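Local coordinates for protein beta-lactamase (Klebsiella pneumoniae, PDB 6HUH) that probably hydrolyses beta-lactam antibiotics to substituted beta-amino acids, the resistance reaction of class D beta-lactamases, at residues Leu59-Ser64 and Tyr121-Phe125; Glu70-Pro76 and Gln90-Ser95; Ser106-Glu111 and Leu142-Trp146; Gln214-Val220 and Phe232-Gln238. All coordinates share one frame; numbering follows the deposited sequence.

Overall arrangement
This class D fold combines a helical region with an antiparallel sheet. Contacts 1, 2 and 3 lie in the helical part and touch one another, with centres 13 to 19 Å apart. Contact 1 joins helix 56-64 to helix 115-124, contact 2 ties the loop after helix 56-64 to the start of helix 94-99, and contact 3 binds helix 103-113 to residues 142-146. Along the chain contact 2 falls between the segments of contact 1, which interleaves with contact 3. Contact 4, last in sequence, pairs the two strands of a hairpin in the sheet, about 22 Å from contact 3 between centres. Contacts 3 and 4 come nearest the predicted nucleophile S51, so both parts approach the active site.

Contact 1 (Leu59-Ser64 and Tyr121-Phe125); sequences LMGYDS and YVDRF
The ring of Y121 carries M60 over one face and D63 at its edge, in a helix-to-helix packing between helix 56-64 and helix 115-124 in the helical part of the class D fold. M60 CG stands 3.8 Å from the ring centroid, 25° off the normal and displaced toward the rim, a CH-pi contact. The M60 chain, extended beyond CG, runs counter to the Y121 side chain. Its sulfur stands oblique to the ring, a Met-aromatic contact with SD 4.8 Å from the centroid, and its methyl CE goes on to V122 CG2. The ring of F125 is approached obliquely, by L59 CB at 3.8 Å from its CZ and, more loosely, by M60 CG. M60 CG thus has an aromatic ring of residues 121-125 on two sides, Y121 closely and F125 more loosely.

The polar end of the packing is at the ring edge. D63 has CG anti to its backbone N (chi1 -170°), which swings the carboxylate toward the phenol, its plane nearly perpendicular to the ring. One residue on, S64 OG bonds back to M60 O, a carbonyl that also accepts S64 N. L113 of helix 103-113 packs on both M60 and Y121. The one hydrogen bond joining the two helices here runs from Y121 OH to the anti lone pair of D63 OD2, 2.9 Å away.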
loop_
_atom_site.group_PDB
_atom_site.type_symbol
_atom_site.label_atom_id
_atom_site.label_comp_id
_atom_site.label_asym_id
_atom_site.label_seq_id
_atom_site.Cartn_x
_atom_site.Cartn_y
_atom_site.Cartn_z
ATOM N N LEU A 59 -15.373 -8.793 -0.644
ATOM C CA LEU A 59 -16.402 -9.001 -1.665
ATOM C C LEU A 59 -17.745 -8.410 -1.245
ATOM O O LEU A 59 -18.399 -7.755 -2.066
ATOM C CB LEU A 59 -16.563 -10.485 -1.982
ATOM C CG LEU A 59 -15.389 -11.176 -2.647
ATOM C CD1 LEU A 59 -15.418 -12.652 -2.331
ATOM C CD2 LEU A 59 -15.394 -10.935 -4.159
ATOM N N MET A 60 -18.157 -8.650 0.033
ATOM C CA MET A 60 -19.392 -8.128 0.631
ATOM C C MET A 60 -19.325 -6.612 0.544
ATOM O O MET A 60 -20.220 -5.992 -0.038
ATOM C CB MET A 60 -19.534 -8.551 2.108
ATOM C CG MET A 60 -19.753 -10.021 2.320
ATOM S SD MET A 60 -19.981 -10.415 4.080
ATOM C CE MET A 60 -19.363 -12.113 4.106
ATOM N N GLY A 61 -18.232 -6.054 1.065
ATOM C CA GLY A 61 -17.933 -4.623 1.073
ATOM C C GLY A 61 -17.918 -3.945 -0.282
ATOM O O GLY A 61 -18.405 -2.826 -0.402
ATOM N N TYR A 62 -17.393 -4.601 -1.312
ATOM C CA TYR A 62 -17.427 -4.000 -2.638
ATOM C C TYR A 62 -18.751 -4.202 -3.344
ATOM O O TYR A 62 -19.170 -3.324 -4.084
ATOM C CB TYR A 62 -16.275 -4.471 -3.518
ATOM C CG TYR A 62 -14.958 -3.841 -3.130
ATOM C CD1 TYR A 62 -14.701 -2.495 -3.386
ATOM C CD2 TYR A 62 -13.959 -4.593 -2.520
ATOM C CE1 TYR A 62 -13.491 -1.912 -3.015
ATOM C CE2 TYR A 62 -12.751 -4.018 -2.138
ATOM C CZ TYR A 62 -12.519 -2.682 -2.388
ATOM O OH TYR A 62 -11.308 -2.168 -2.014
ATOM N N ASP A 63 -19.413 -5.337 -3.124
ATOM C CA ASP A 63 -20.696 -5.633 -3.758
ATOM C C ASP A 63 -21.808 -4.717 -3.249
ATOM O O ASP A 63 -22.636 -4.266 -4.039
ATOM C CB ASP A 63 -21.072 -7.115 -3.550
ATOM C CG ASP A 63 -22.264 -7.554 -4.371
ATOM O OD1 ASP A 63 -22.161 -7.533 -5.642
ATOM O OD2 ASP A 63 -23.296 -7.940 -3.757
ATOM N N SER A 64 -21.834 -4.475 -1.923
ATOM C CA SER A 64 -22.847 -3.662 -1.271
ATOM C C SER A 64 -22.597 -2.169 -1.438
ATOM O O SER A 64 -23.548 -1.396 -1.427
ATOM C CB SER A 64 -22.975 -4.044 0.198
ATOM O OG SER A 64 -21.737 -3.945 0.881
ATOM N N TYR A 121 -24.843 -13.361 2.596
ATOM C CA TYR A 121 -23.566 -13.441 1.901
ATOM C C TYR A 121 -22.836 -14.729 2.312
ATOM O O TYR A 121 -22.503 -15.505 1.430
ATOM C CB TYR A 121 -22.706 -12.210 2.201
ATOM C CG TYR A 121 -22.995 -10.981 1.361
ATOM C CD1 TYR A 121 -22.548 -10.892 0.044
ATOM C CD2 TYR A 121 -23.575 -9.850 1.923
ATOM C CE1 TYR A 121 -22.765 -9.748 -0.723
ATOM C CE2 TYR A 121 -23.790 -8.694 1.168
ATOM C CZ TYR A 121 -23.375 -8.645 -0.157
ATOM O OH TYR A 121 -23.551 -7.514 -0.925
ATOM N N VAL A 122 -22.660 -15.000 3.634
ATOM C CA VAL A 122 -21.978 -16.216 4.148
ATOM C C VAL A 122 -22.658 -17.488 3.623
ATOM O O VAL A 122 -21.950 -18.414 3.224
ATOM C CB VAL A 122 -21.770 -16.225 5.691
ATOM C CG1 VAL A 122 -21.190 -17.541 6.187
ATOM C CG2 VAL A 122 -20.860 -15.082 6.104
ATOM N N ASP A 123 -24.007 -17.488 3.520
ATOM C CA ASP A 123 -24.779 -18.605 2.961
ATOM C C ASP A 123 -24.524 -18.733 1.446
ATOM O O ASP A 123 -24.137 -19.820 1.005
ATOM C CB ASP A 123 -26.286 -18.429 3.205
ATOM C CG ASP A 123 -26.772 -18.563 4.639
ATOM O OD1 ASP A 123 -25.916 -18.628 5.555
ATOM O OD2 ASP A 123 -28.014 -18.581 4.848
ATOM N N ARG A 124 -24.707 -17.622 0.658
ATOM C CA ARG A 124 -24.527 -17.641 -0.804
ATOM C C ARG A 124 -23.118 -17.976 -1.232
ATOM O O ARG A 124 -22.940 -18.560 -2.302
ATOM C CB ARG A 124 -25.020 -16.354 -1.483
ATOM C CG ARG A 124 -26.312 -16.590 -2.269
ATOM C CD ARG A 124 -26.579 -15.565 -3.359
ATOM N NE ARG A 124 -27.696 -15.979 -4.217
ATOM C CZ ARG A 124 -28.049 -15.373 -5.346
ATOM N NH1 ARG A 124 -27.377 -14.311 -5.775
ATOM N NH2 ARG A 124 -29.075 -15.824 -6.055
ATOM N N PHE A 125 -22.129 -17.630 -0.375
ATOM C CA PHE A 125 -20.699 -17.911 -0.525
ATOM C C PHE A 125 -20.364 -19.333 -0.050
ATOM O O PHE A 125 -19.258 -19.808 -0.322
ATOM C CB PHE A 125 -19.856 -16.900 0.272
ATOM C CG PHE A 125 -19.722 -15.513 -0.316
ATOM C CD1 PHE A 125 -20.180 -15.234 -1.602
ATOM C CD2 PHE A 125 -19.111 -14.493 0.405
ATOM C CE1 PHE A 125 -20.052 -13.956 -2.144
ATOM C CE2 PHE A 125 -18.969 -13.218 -0.147
ATOM C CZ PHE A 125 -19.444 -12.957 -1.416
#

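Contact 2 (Glu70-Pro76 and Gln90-Ser95); sequences EQLPALP and QTTTPS
T91 and T93 turn their methyl groups toward the single methyl of A74, which lies 3.7 Å from T91 CG2 and 4.0 Å from T93 CG2. In T91 the methyl takes the place anti to the backbone N (chi1 -65° for OG1), which carries CG2 to A74 and leaves OG1 beside P76. Between them T92 directs its CB away from residues 70-76, toward W104 and Y105 of helix 103-113; L75 likewise faces away, against Y105 and F66. The main chains meet in a single antiparallel bridge, where L75 and T92 form a hydrogen-bonded pair. T92 N reaches L75 O at 3.0 Å, while the return bond from L75 N to T92 O is weak.

P94 directs its CB toward the other segment. Its CG lies by L72 O and 4.3 Å from P73 CD, and its CD by the carbonyl of E70. T93 is the N-cap residue of helix 94-99, and S95 N donates to E70 O at 3.2 Å, in the carbonyl plane on a lone pair. The carboxylate of E70 leads elsewhere, to N182 and H179. Q71 packs on R185, and L72 on P187, of the second subunit. The joint therefore rests on backbone polarity: a loop carbonyl satisfies a first-turn amide, of the kind that lacks a carbonyl partner within its own helix, while side chains add chiefly apolar cover.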
loop_
_atom_site.group_PDB
_atom_site.type_symbol
_atom_site.label_atom_id
_atom_site.label_comp_id
_atom_site.label_asym_id
_atom_site.label_seq_id
_atom_site.Cartn_x
_atom_site.Cartn_y
_atom_site.Cartn_z
ATOM N N GLU A 70 -9.614 0.885 -3.379
ATOM C CA GLU A 70 -8.465 0.523 -2.558
ATOM C C GLU A 70 -8.119 1.611 -1.541
ATOM O O GLU A 70 -7.522 1.339 -0.500
ATOM C CB GLU A 70 -7.261 0.225 -3.470
ATOM C CG GLU A 70 -7.482 -0.901 -4.474
ATOM C CD GLU A 70 -8.294 -0.603 -5.725
ATOM O OE1 GLU A 70 -8.691 0.567 -5.935
ATOM O OE2 GLU A 70 -8.541 -1.555 -6.497
ATOM N N GLN A 71 -8.470 2.845 -1.865
ATOM C CA GLN A 71 -8.174 4.009 -1.047
ATOM C C GLN A 71 -9.373 4.406 -0.190
ATOM O O GLN A 71 -9.192 5.017 0.872
ATOM C CB GLN A 71 -7.746 5.229 -1.947
ATOM C CG GLN A 71 -6.675 5.002 -3.052
ATOM C CD GLN A 71 -5.271 4.632 -2.555
ATOM O OE1 GLN A 71 -4.990 3.491 -2.162
ATOM N NE2 GLN A 71 -4.332 5.569 -2.607
ATOM N N LEU A 72 -10.600 4.115 -0.673
ATOM C CA LEU A 72 -11.811 4.550 0.007
ATOM C C LEU A 72 -12.744 3.444 0.446
ATOM O O LEU A 72 -12.869 2.429 -0.246
ATOM C CB LEU A 72 -12.547 5.553 -0.866
ATOM C CG LEU A 72 -11.867 6.912 -0.952
ATOM C CD1 LEU A 72 -11.786 7.375 -2.376
ATOM C CD2 LEU A 72 -12.556 7.931 -0.051
ATOM N N PRO A 73 -13.417 3.614 1.613
ATOM C CA PRO A 73 -13.337 4.743 2.563
ATOM C C PRO A 73 -12.133 4.699 3.519
ATOM O O PRO A 73 -11.653 3.628 3.882
ATOM C CB PRO A 73 -14.655 4.632 3.310
ATOM C CG PRO A 73 -14.902 3.135 3.380
ATOM C CD PRO A 73 -14.327 2.555 2.112
ATOM N N ALA A 74 -11.626 5.873 3.897
ATOM C CA ALA A 74 -10.529 5.986 4.850
ATOM C C ALA A 74 -11.184 6.245 6.215
ATOM O O ALA A 74 -11.479 7.393 6.575
ATOM C CB ALA A 74 -9.602 7.128 4.455
ATOM N N LEU A 75 -11.510 5.166 6.928
ATOM C CA LEU A 75 -12.201 5.291 8.214
ATOM C C LEU A 75 -11.250 5.569 9.399
ATOM O O LEU A 75 -10.222 4.903 9.516
ATOM C CB LEU A 75 -13.105 4.076 8.502
ATOM C CG LEU A 75 -14.143 3.655 7.427
ATOM C CD1 LEU A 75 -14.903 2.423 7.872
ATOM C CD2 LEU A 75 -15.133 4.779 7.094
ATOM N N PRO A 76 -11.554 6.548 10.286
ATOM C CA PRO A 76 -10.651 6.808 11.418
ATOM C C PRO A 76 -10.809 5.835 12.592
ATOM O O PRO A 76 -11.900 5.311 12.837
ATOM C CB PRO A 76 -11.045 8.217 11.844
ATOM C CG PRO A 76 -12.499 8.306 11.532
ATOM C CD PRO A 76 -12.706 7.481 10.291
ATOM N N GLN A 90 -4.325 4.007 13.525
ATOM C CA GLN A 90 -4.579 5.166 12.656
ATOM C C GLN A 90 -5.727 4.955 11.673
ATOM O O GLN A 90 -6.447 3.966 11.773
ATOM C CB GLN A 90 -3.307 5.639 11.927
ATOM C CG GLN A 90 -2.860 7.080 12.320
ATOM C CD GLN A 90 -3.729 8.232 11.815
ATOM O OE1 GLN A 90 -4.722 8.632 12.439
ATOM N NE2 GLN A 90 -3.309 8.869 10.731
ATOM N N THR A 91 -5.929 5.931 10.756
ATOM C CA THR A 91 -6.950 5.913 9.704
ATOM C C THR A 91 -6.630 4.759 8.735
ATOM O O THR A 91 -5.525 4.714 8.184
ATOM C CB THR A 91 -7.020 7.298 9.013
ATOM O OG1 THR A 91 -7.464 8.270 9.956
ATOM C CG2 THR A 91 -7.942 7.316 7.809
ATOM N N THR A 92 -7.555 3.804 8.571
ATOM C CA THR A 92 -7.278 2.700 7.660
ATOM C C THR A 92 -8.166 2.779 6.411
ATOM O O THR A 92 -9.276 3.297 6.452
ATOM C CB THR A 92 -7.313 1.335 8.372
ATOM O OG1 THR A 92 -8.604 1.142 8.905
ATOM C CG2 THR A 92 -6.282 1.221 9.501
ATOM N N THR A 93 -7.608 2.337 5.293
ATOM C CA THR A 93 -8.224 2.271 3.972
ATOM C C THR A 93 -8.386 0.767 3.655
ATOM O O THR A 93 -7.793 -0.039 4.382
ATOM C CB THR A 93 -7.337 2.996 2.923
ATOM O OG1 THR A 93 -6.151 2.250 2.669
ATOM C CG2 THR A 93 -6.953 4.383 3.335
ATOM N N PRO A 94 -9.123 0.325 2.592
ATOM C CA PRO A 94 -9.242 -1.129 2.340
ATOM C C PRO A 94 -7.912 -1.835 2.038
ATOM O O PRO A 94 -7.794 -3.033 2.256
ATOM C CB PRO A 94 -10.227 -1.199 1.168
ATOM C CG PRO A 94 -10.973 0.085 1.222
ATOM C CD PRO A 94 -9.954 1.086 1.631
ATOM N N SER A 95 -6.907 -1.079 1.556
ATOM C CA SER A 95 -5.554 -1.547 1.220
ATOM C C SER A 95 -4.740 -1.819 2.496
ATOM O O SER A 95 -4.028 -2.823 2.588
ATOM C CB SER A 95 -4.849 -0.513 0.338
ATOM O OG SER A 95 -3.581 -0.966 -0.106
#

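Contact 3 (Ser106-Glu111 and Leu142-Trp146); sequences SQRLTE and LTQAW
S106 sets its CB 3.7 Å from W146 CZ2, an oblique approach to the indole. One residue on, Q107 crosses T143 at about a right angle. Its extended chain brings NE2 to T143 O at 3.0 Å, fairly straight at 159°; the donor stands above the carbonyl plane, yet the oxygen lies close to the amide plane of Q107. A turn later T110 OG1 lies 2.9 Å from L142 O and 3.1 Å from Q107 O, while its CG2 meets W146 CH2 at 3.9 Å. E111 completes the series, with T143 CG2 near its OE1 and L142 CD2 against its CA. Helix 103-113 is thereby fastened to residues 142-146 beside the active site. S106 OG and W146 NE1 both bond to OQ2 of the carboxylated lysine at position 54, S106 OG also pairing with W97. The contact thus appears to position two hydrogen-bonding partners of the carbamate, the group regarded as the general base in class D enzymes.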
loop_
_atom_site.group_PDB
_atom_site.type_symbol
_atom_site.label_atom_id
_atom_site.label_comp_id
_atom_site.label_asym_id
_atom_site.label_seq_id
_atom_site.Cartn_x
_atom_site.Cartn_y
_atom_site.Cartn_z
ATOM N N SER A 106 -13.204 -4.249 9.889
ATOM C CA SER A 106 -14.089 -5.331 9.453
ATOM C C SER A 106 -15.419 -5.225 10.179
ATOM O O SER A 106 -16.459 -5.484 9.567
ATOM C CB SER A 106 -13.453 -6.685 9.729
ATOM O OG SER A 106 -12.329 -6.909 8.897
ATOM N N GLN A 107 -15.381 -4.832 11.491
ATOM C CA GLN A 107 -16.561 -4.630 12.349
ATOM C C GLN A 107 -17.366 -3.440 11.847
ATOM O O GLN A 107 -18.593 -3.499 11.860
ATOM C CB GLN A 107 -16.170 -4.414 13.816
ATOM C CG GLN A 107 -15.205 -5.457 14.369
ATOM C CD GLN A 107 -15.034 -5.379 15.865
ATOM O OE1 GLN A 107 -14.863 -4.304 16.454
ATOM N NE2 GLN A 107 -15.038 -6.534 16.511
ATOM N N ARG A 108 -16.687 -2.382 11.362
ATOM C CA ARG A 108 -17.327 -1.189 10.781
ATOM C C ARG A 108 -18.155 -1.587 9.571
ATOM O O ARG A 108 -19.273 -1.095 9.410
ATOM C CB ARG A 108 -16.285 -0.162 10.327
ATOM C CG ARG A 108 -15.501 0.476 11.443
ATOM C CD ARG A 108 -16.219 1.626 12.110
ATOM N NE ARG A 108 -15.233 2.602 12.551
ATOM C CZ ARG A 108 -14.622 2.580 13.728
ATOM N NH1 ARG A 108 -14.922 1.646 14.623
ATOM N NH2 ARG A 108 -13.716 3.501 14.026
ATOM N N LEU A 109 -17.599 -2.485 8.729
ATOM C CA LEU A 109 -18.265 -3.029 7.559
ATOM C C LEU A 109 -19.457 -3.887 7.956
ATOM O O LEU A 109 -20.540 -3.659 7.415
ATOM C CB LEU A 109 -17.277 -3.809 6.655
ATOM C CG LEU A 109 -17.831 -4.858 5.664
ATOM C CD1 LEU A 109 -18.809 -4.257 4.664
ATOM C CD2 LEU A 109 -16.726 -5.465 4.882
ATOM N N THR A 110 -19.277 -4.863 8.879
ATOM C CA THR A 110 -20.364 -5.776 9.284
ATOM C C THR A 110 -21.527 -5.044 9.963
ATOM O O THR A 110 -22.672 -5.335 9.623
ATOM C CB THR A 110 -19.863 -6.964 10.115
ATOM O OG1 THR A 110 -19.283 -6.515 11.345
ATOM C CG2 THR A 110 -18.896 -7.864 9.345
ATOM N N GLU A 111 -21.236 -4.061 10.865
ATOM C CA GLU A 111 -22.261 -3.245 11.558
ATOM C C GLU A 111 -23.136 -2.478 10.552
ATOM O O GLU A 111 -24.333 -2.299 10.783
ATOM C CB GLU A 111 -21.617 -2.244 12.528
ATOM C CG GLU A 111 -21.254 -2.835 13.882
ATOM C CD GLU A 111 -20.489 -1.909 14.814
ATOM O OE1 GLU A 111 -19.583 -2.401 15.528
ATOM O OE2 GLU A 111 -20.798 -0.695 14.839
ATOM N N LEU A 142 -22.063 -10.691 14.923
ATOM C CA LEU A 142 -21.851 -9.731 13.841
ATOM C C LEU A 142 -20.417 -9.217 13.718
ATOM O O LEU A 142 -19.934 -9.024 12.600
ATOM C CB LEU A 142 -22.838 -8.552 13.973
ATOM C CG LEU A 142 -22.869 -7.511 12.850
ATOM C CD1 LEU A 142 -23.230 -8.138 11.502
ATOM C CD2 LEU A 142 -23.814 -6.388 13.189
ATOM N N THR A 143 -19.748 -8.980 14.848
ATOM C CA THR A 143 -18.403 -8.409 14.832
ATOM C C THR A 143 -17.320 -9.365 15.323
ATOM O O THR A 143 -16.137 -9.027 15.234
ATOM C CB THR A 143 -18.395 -7.092 15.623
ATOM O OG1 THR A 143 -18.660 -7.365 17.003
ATOM C CG2 THR A 143 -19.395 -6.071 15.087
ATOM N N GLN A 144 -17.711 -10.556 15.825
ATOM C CA GLN A 144 -16.783 -11.518 16.420
ATOM C C GLN A 144 -16.860 -12.954 15.910
ATOM O O GLN A 144 -16.207 -13.801 16.513
ATOM C CB GLN A 144 -16.989 -11.520 17.952
ATOM C CG GLN A 144 -15.733 -11.250 18.769
ATOM C CD GLN A 144 -15.354 -9.792 18.800
ATOM O OE1 GLN A 144 -14.246 -9.404 18.399
ATOM N NE2 GLN A 144 -16.274 -8.965 19.305
ATOM N N ALA A 145 -17.633 -13.248 14.837
ATOM C CA ALA A 145 -17.813 -14.619 14.333
ATOM C C ALA A 145 -16.543 -15.300 13.828
ATOM O O ALA A 145 -16.330 -16.482 14.115
ATOM C CB ALA A 145 -18.888 -14.666 13.263
ATOM N N TRP A 146 -15.713 -14.567 13.078
ATOM C CA TRP A 146 -14.459 -15.054 12.501
ATOM C C TRP A 146 -13.294 -14.993 13.491
ATOM O O TRP A 146 -12.324 -15.742 13.348
ATOM C CB TRP A 146 -14.139 -14.300 11.206
ATOM C CG TRP A 146 -13.940 -12.809 11.354
ATOM C CD1 TRP A 146 -12.757 -12.135 11.268
ATOM C CD2 TRP A 146 -14.961 -11.807 11.519
ATOM N NE1 TRP A 146 -12.967 -10.785 11.412
ATOM C CE2 TRP A 146 -14.312 -10.555 11.565
ATOM C CE3 TRP A 146 -16.365 -11.845 11.643
ATOM C CZ2 TRP A 146 -15.010 -9.362 11.769
ATOM C CZ3 TRP A 146 -17.054 -10.656 11.834
ATOM C CH2 TRP A 146 -16.379 -9.434 11.890
#

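Contact 4 (Gln214-Val220 and Phe232-Gln238)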
loop_
_atom_site.group_PDB
_atom_site.type_symbol
_atom_site.label_atom_id
_atom_site.label_comp_id
_atom_site.label_asym_id
_atom_site.label_seq_id
_atom_site.Cartn_x
_atom_site.Cartn_y
_atom_site.Cartn_z
ATOM N N GLN A 214 -2.643 -23.755 20.621
ATOM C CA GLN A 214 -1.811 -23.737 19.425
ATOM C C GLN A 214 -2.339 -22.736 18.404
ATOM O O GLN A 214 -3.535 -22.686 18.129
ATOM C CB GLN A 214 -1.672 -25.141 18.821
ATOM C CG GLN A 214 -0.881 -26.101 19.703
ATOM C CD GLN A 214 -0.531 -27.383 18.991
ATOM O OE1 GLN A 214 -1.404 -28.151 18.559
ATOM N NE2 GLN A 214 0.761 -27.654 18.874
ATOM N N GLN A 215 -1.411 -21.964 17.840
ATOM C CA GLN A 215 -1.641 -20.945 16.832
ATOM C C GLN A 215 -1.906 -21.594 15.475
ATOM O O GLN A 215 -1.241 -22.568 15.127
ATOM C CB GLN A 215 -0.378 -20.072 16.738
ATOM C CG GLN A 215 -0.638 -18.574 16.777
ATOM C CD GLN A 215 0.626 -17.789 16.542
ATOM O OE1 GLN A 215 0.737 -17.024 15.579
ATOM N NE2 GLN A 215 1.614 -17.961 17.411
ATOM N N ILE A 216 -2.859 -21.048 14.706
ATOM C CA ILE A 216 -3.139 -21.506 13.344
ATOM C C ILE A 216 -2.735 -20.388 12.400
ATOM O O ILE A 216 -3.312 -19.299 12.430
ATOM C CB ILE A 216 -4.592 -21.982 13.044
ATOM C CG1 ILE A 216 -5.065 -23.065 14.036
ATOM C CG2 ILE A 216 -4.720 -22.457 11.575
ATOM C CD1 ILE A 216 -6.520 -22.991 14.369
ATOM N N GLY A 217 -1.728 -20.663 11.599
ATOM C CA GLY A 217 -1.258 -19.727 10.596
ATOM C C GLY A 217 -1.958 -20.032 9.300
ATOM O O GLY A 217 -2.202 -21.192 8.990
ATOM N N TRP A 218 -2.354 -19.028 8.571
ATOM C CA TRP A 218 -3.014 -19.302 7.311
ATOM C C TRP A 218 -2.357 -18.484 6.197
ATOM O O TRP A 218 -2.111 -17.299 6.381
ATOM C CB TRP A 218 -4.492 -18.859 7.361
ATOM C CG TRP A 218 -5.527 -19.688 8.059
ATOM C CD1 TRP A 218 -6.054 -19.444 9.295
ATOM C CD2 TRP A 218 -6.406 -20.644 7.437
ATOM N NE1 TRP A 218 -7.139 -20.261 9.522
ATOM C CE2 TRP A 218 -7.372 -21.015 8.403
ATOM C CE3 TRP A 218 -6.431 -21.275 6.177
ATOM C CZ2 TRP A 218 -8.336 -21.992 8.155
ATOM C CZ3 TRP A 218 -7.389 -22.237 5.932
ATOM C CH2 TRP A 218 -8.331 -22.585 6.912
ATOM N N PHE A 219 -2.129 -19.090 5.039
ATOM C CA PHE A 219 -1.745 -18.382 3.828
ATOM C C PHE A 219 -2.527 -18.944 2.655
ATOM O O PHE A 219 -2.217 -20.019 2.128
ATOM C CB PHE A 219 -0.254 -18.249 3.557
ATOM C CG PHE A 219 -0.085 -17.191 2.490
ATOM C CD1 PHE A 219 -0.472 -15.872 2.724
ATOM C CD2 PHE A 219 0.373 -17.527 1.223
ATOM C CE1 PHE A 219 -0.386 -14.909 1.722
ATOM C CE2 PHE A 219 0.488 -16.552 0.227
ATOM C CZ PHE A 219 0.094 -15.252 0.482
ATOM N N VAL A 220 -3.624 -18.252 2.336
ATOM C CA VAL A 220 -4.604 -18.653 1.324
ATOM C C VAL A 220 -4.613 -17.682 0.203
ATOM O O VAL A 220 -4.349 -16.511 0.438
ATOM C CB VAL A 220 -6.021 -18.885 1.930
ATOM C CG1 VAL A 220 -5.965 -19.929 3.019
ATOM C CG2 VAL A 220 -6.625 -17.606 2.474
ATOM N N PHE A 232 -4.266 -22.109 -3.616
ATOM C CA PHE A 232 -3.336 -22.664 -2.627
ATOM C C PHE A 232 -3.815 -22.292 -1.226
ATOM O O PHE A 232 -4.292 -21.181 -1.004
ATOM C CB PHE A 232 -1.874 -22.237 -2.873
ATOM C CG PHE A 232 -1.643 -20.751 -2.863
ATOM C CD1 PHE A 232 -1.561 -20.049 -1.663
ATOM C CD2 PHE A 232 -1.480 -20.050 -4.050
ATOM C CE1 PHE A 232 -1.429 -18.653 -1.654
ATOM C CE2 PHE A 232 -1.280 -18.658 -4.037
ATOM C CZ PHE A 232 -1.277 -17.967 -2.838
ATOM N N VAL A 233 -3.735 -23.246 -0.300
ATOM C CA VAL A 233 -4.160 -23.082 1.085
ATOM C C VAL A 233 -3.084 -23.729 1.940
ATOM O O VAL A 233 -2.674 -24.861 1.661
ATOM C CB VAL A 233 -5.564 -23.704 1.362
ATOM C CG1 VAL A 233 -5.997 -23.478 2.804
ATOM C CG2 VAL A 233 -6.633 -23.174 0.409
ATOM N N HIS A 234 -2.605 -23.019 2.972
ATOM C CA HIS A 234 -1.590 -23.577 3.873
ATOM C C HIS A 234 -1.818 -23.187 5.327
ATOM O O HIS A 234 -2.099 -22.027 5.607
ATOM C CB HIS A 234 -0.172 -23.233 3.402
ATOM C CG HIS A 234 0.941 -23.818 4.224
ATOM N ND1 HIS A 234 1.028 -25.169 4.470
ATOM C CD2 HIS A 234 2.017 -23.210 4.777
ATOM C CE1 HIS A 234 2.128 -25.341 5.183
ATOM N NE2 HIS A 234 2.755 -24.189 5.389
ATOM N N THR A 235 -1.709 -24.162 6.247
ATOM C CA THR A 235 -1.846 -23.914 7.687
ATOM C C THR A 235 -0.585 -24.269 8.440
ATOM O O THR A 235 0.108 -25.219 8.071
ATOM C CB THR A 235 -3.053 -24.596 8.313
ATOM O OG1 THR A 235 -2.937 -25.989 8.109
ATOM C CG2 THR A 235 -4.374 -24.076 7.776
ATOM N N VAL A 236 -0.294 -23.507 9.495
ATOM C CA VAL A 236 0.851 -23.756 10.361
ATOM C C VAL A 236 0.301 -23.898 11.765
ATOM O O VAL A 236 -0.283 -22.949 12.297
ATOM C CB VAL A 236 1.927 -22.641 10.290
ATOM C CG1 VAL A 236 2.973 -22.809 11.382
ATOM C CG2 VAL A 236 2.584 -22.598 8.923
ATOM N N ILE A 237 0.484 -25.063 12.368
ATOM C CA ILE A 237 0.054 -25.250 13.745
ATOM C C ILE A 237 1.311 -25.287 14.613
ATOM O O ILE A 237 2.172 -26.153 14.419
ATOM C CB ILE A 237 -0.949 -26.437 13.960
ATOM C CG1 ILE A 237 -2.385 -26.081 13.448
ATOM C CG2 ILE A 237 -1.021 -26.829 15.437
ATOM C CD1 ILE A 237 -2.658 -26.195 11.949
ATOM N N GLN A 238 1.441 -24.312 15.521
ATOM C CA GLN A 238 2.604 -24.192 16.388
ATOM C C GLN A 238 2.283 -23.544 17.725
ATOM O O GLN A 238 1.229 -22.937 17.899
ATOM C CB GLN A 238 3.720 -23.393 15.679
ATOM C CG GLN A 238 3.259 -22.058 15.093
ATOM C CD GLN A 238 4.187 -20.918 15.406
ATOM O OE1 GLN A 238 5.091 -20.602 14.626
ATOM N NE2 GLN A 238 3.957 -20.243 16.531
#
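W218 leaves its strand at CB on the face shared with I216, V220, V233, T235 and I237, in the antiparallel hairpin 215-225/228-238. With CG beside the backbone N (chi1 -78°), the indole lies alongside T235, its cross-strand neighbour in a non-hydrogen-bonded pair. CD2 comes 4.0 Å and CE3 3.8 Å from T235 CG2. That methyl stands over the six-membered ring, 14° off the normal, as a CH-pi contact. CZ3, farther out, lies 3.6 Å from V233 CG1, a methyl at the ring's edge. On the five-membered ring NE1 bonds to P48 O. The F219 and F232 rings, near parallel but slid apart, contact V253 of helix 245-264. Backbone bonds such as G217 N to V236 O, at 2.8 Å, pair the strands, and W218 also pairs with G199 of the KTG strand. A methyl over one face, another at the edge and a bonded indole N-H would together limit rotation of the tryptophan, whose side chain lies about 8 Å from that of the predicted nucleophile S51.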